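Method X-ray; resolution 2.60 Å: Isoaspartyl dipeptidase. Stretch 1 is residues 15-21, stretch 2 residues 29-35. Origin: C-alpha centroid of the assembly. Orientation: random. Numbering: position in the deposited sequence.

Stretch 1 15-21: YIGKKDV
Stretch 2 (29-35) HVGEGVN

The two stretches are joined by a pair of backbone hydrogen bonds between Asp20 and Gly31. Asp20 N donates to Gly31 O over 2.6 Å, with an N-H...O angle of 162°, and Gly31 N returns a bond to Asp20 O over 2.9 Å at 161°. This reciprocal closure defines an antiparallel hydrogen-bonded pair, its CA atoms 5.3 Å apart. The strands 19-21 and 29-31 approach to 4.7 Å between axes, and their N-to-C directions differ by 166°. One step along, Val21 faces Val30 as the non-hydrogen-bonded pair (CA-CA 4.8 Å); towards the other end, Lys19 CA lies 5.1 Å from Glu32 CA. Asp20 O also receives a CA-H...O contact from Val30 CA (3.4 Å), and Val21 CA makes the equivalent contact with His29 O (3.5 Å), so polarised CA-H groups supplement the amide bonds.

Beyond this ladder, Lys19 NZ and Glu32 OE2 form a long salt bridge of 3.7 Å, in which opposite charges attract without close contact. Lys19 leaves the backbone sideways with chi1 -64° (m), chi2 -91°, chi3 178° (t) and chi4 -104°. Glu32 starts away from stretch 1, but chi1 -54° (m), chi2 89° (p) and chi3 78° bring its carboxylate back towards the lysine. A water adds a looser link: it accepts from Gly33 N at 3.2 Å and donates a weak bond to Lys18 O at 3.5 Å.

The backbone is extended through the paired segment, with phi/psi of -142/157 at Lys19, -109/139 at Asp20 and -122/120 at Val21, against -164/128 at His29, -106/132 at Val30 and 177/-175 at the nearly flat Gly31. Before it, stretch 1 runs as a short strand through Tyr15 (-70/119) and Ile16 (-121/13), then Gly17 (60/-154), whose positive phi favours glycine, and turns a corner at Lys18 (-69/110). Stretch 2 leaves its strand after Gly31 through Glu32 (-64/147), Gly33 (-53/130), Val34 (-57/-63) and Asn35 (75/12); the last two are poorly ordered.

Val21 and Val30, both t (chi1 -168° and -173°), point to the same face of the sheet, where Val21 CG1 lies 4.5 Å from Val30 CG2. Ile16 (chi1 65°, p; chi2 173°, t) points toward stretch 2 and brings its CD1 to 3.8 Å from Val30 CG1, while Lys19 CB packs 4.0 Å from that same methyl. Val30 is thus shared by both strands of stretch 1, across the corner. Asp20 (chi1 -82°, m; chi2 10°) occupies the other face. Its OD2 sits 3.1 Å from Gly33 CA, and its carboxylate oxygens are hydrogen-bonded elsewhere in the structure. An ideal CB on Gly33 would be a tight 3.1 Å from Asp20 OD2, whereas one on Gly31 would clash with His29 NE2 at 2.8 Å. In all, the contact buries 390 Å², summed over both sides.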

# COMPACT_ATOMS: atom_id res chain seq x y z
N TYR A 15 -50.93 -5.54 -26.13
CA TYR A 15 -52.27 -6.00 -25.69
C TYR A 15 -52.62 -7.28 -26.46
O TYR A 15 -52.63 -7.27 -27.69
CB TYR A 15 -53.32 -4.91 -25.92
CG TYR A 15 -54.69 -5.34 -25.50
CD1 TYR A 15 -55.02 -5.45 -24.17
CD2 TYR A 15 -55.65 -5.71 -26.43
CE1 TYR A 15 -56.26 -5.87 -23.76
CE2 TYR A 15 -56.91 -6.13 -26.04
CZ TYR A 15 -57.22 -6.21 -24.70
OH TYR A 15 -58.44 -6.61 -24.27
N ILE A 16 -52.84 -8.38 -25.74
CA ILE A 16 -53.21 -9.69 -26.35
C ILE A 16 -54.57 -10.14 -25.79
O ILE A 16 -54.91 -11.32 -25.98
CB ILE A 16 -52.10 -10.73 -26.13
CG1 ILE A 16 -51.90 -11.09 -24.65
CG2 ILE A 16 -50.81 -10.26 -26.76
CD1 ILE A 16 -50.93 -12.22 -24.45
N GLY A 17 -55.29 -9.23 -25.13
CA GLY A 17 -56.66 -9.44 -24.61
C GLY A 17 -56.76 -10.56 -23.61
O GLY A 17 -55.77 -10.81 -22.92
N LYS A 18 -57.94 -11.17 -23.49
CA LYS A 18 -58.26 -12.15 -22.41
C LYS A 18 -57.46 -13.43 -22.65
O LYS A 18 -57.69 -14.12 -23.67
CB LYS A 18 -59.77 -12.36 -22.27
CG LYS A 18 -60.41 -11.51 -21.18
CD LYS A 18 -61.80 -11.94 -20.76
CE LYS A 18 -62.83 -11.63 -21.83
NZ LYS A 18 -64.00 -12.53 -21.75
N LYS A 19 -56.47 -13.69 -21.79
CA LYS A 19 -55.57 -14.86 -21.88
C LYS A 19 -55.28 -15.37 -20.48
O LYS A 19 -55.44 -14.63 -19.53
CB LYS A 19 -54.26 -14.52 -22.59
CG LYS A 19 -54.39 -14.12 -24.05
CD LYS A 19 -54.28 -15.26 -25.02
CE LYS A 19 -54.47 -14.83 -26.46
NZ LYS A 19 -55.82 -15.22 -26.95
N ASP A 20 -54.90 -16.63 -20.38
CA ASP A 20 -54.61 -17.34 -19.11
C ASP A 20 -53.09 -17.56 -19.05
O ASP A 20 -52.50 -17.86 -20.12
CB ASP A 20 -55.47 -18.60 -19.03
CG ASP A 20 -56.89 -18.33 -18.55
OD1 ASP A 20 -57.29 -17.11 -18.45
OD2 ASP A 20 -57.60 -19.35 -18.24
N VAL A 21 -52.50 -17.36 -17.87
CA VAL A 21 -51.03 -17.42 -17.64
C VAL A 21 -50.73 -18.49 -16.59
O VAL A 21 -51.26 -18.37 -15.46
CB VAL A 21 -50.42 -16.07 -17.24
CG1 VAL A 21 -48.91 -16.16 -17.32
CG2 VAL A 21 -50.90 -14.91 -18.11
N HIS A 29 -46.77 -20.95 -19.88
CA HIS A 29 -47.75 -20.92 -21.01
C HIS A 29 -48.67 -19.70 -20.92
O HIS A 29 -49.28 -19.45 -19.86
CB HIS A 29 -48.54 -22.24 -21.05
CG HIS A 29 -49.52 -22.32 -22.17
ND1 HIS A 29 -49.11 -22.47 -23.49
CD2 HIS A 29 -50.87 -22.25 -22.18
CE1 HIS A 29 -50.17 -22.49 -24.27
NE2 HIS A 29 -51.26 -22.36 -23.49
N VAL A 30 -48.76 -18.95 -22.01
CA VAL A 30 -49.84 -17.93 -22.21
C VAL A 30 -50.82 -18.50 -23.25
O VAL A 30 -50.37 -19.01 -24.29
CB VAL A 30 -49.26 -16.57 -22.64
CG1 VAL A 30 -50.33 -15.48 -22.68
CG2 VAL A 30 -48.12 -16.14 -21.73
N GLY A 31 -52.12 -18.45 -22.97
CA GLY A 31 -53.12 -18.85 -23.98
C GLY A 31 -54.54 -18.79 -23.48
O GLY A 31 -54.75 -18.41 -22.32
N GLU A 32 -55.48 -19.23 -24.32
CA GLU A 32 -56.95 -19.22 -24.08
C GLU A 32 -57.25 -20.14 -22.89
O GLU A 32 -56.51 -21.13 -22.70
CB GLU A 32 -57.69 -19.62 -25.35
CG GLU A 32 -57.31 -18.80 -26.58
CD GLU A 32 -56.13 -19.32 -27.40
OE1 GLU A 32 -56.34 -20.27 -28.18
OE2 GLU A 32 -55.00 -18.77 -27.27
N GLY A 33 -58.26 -19.79 -22.09
CA GLY A 33 -58.66 -20.56 -20.89
C GLY A 33 -58.90 -22.02 -21.22
O GLY A 33 -59.64 -22.28 -22.19
N VAL A 34 -58.30 -22.93 -20.45
CA VAL A 34 -58.32 -24.41 -20.69
C VAL A 34 -59.77 -24.94 -20.75
O VAL A 34 -60.15 -25.46 -21.82
CB VAL A 34 -57.46 -25.16 -19.66
CG1 VAL A 34 -56.00 -25.13 -20.07
CG2 VAL A 34 -57.60 -24.65 -18.24
N ASN A 35 -60.54 -24.84 -19.65
CA ASN A 35 -61.95 -25.32 -19.52
C ASN A 35 -62.01 -26.86 -19.39
O ASN A 35 -63.12 -27.40 -19.51
CB ASN A 35 -62.86 -24.85 -20.66
CG ASN A 35 -62.98 -23.34 -20.78
OD1 ASN A 35 -63.34 -22.67 -19.81
ND2 ASN A 35 -62.73 -22.80 -21.96
O HOH W 1 -59.57 -16.87 -22.59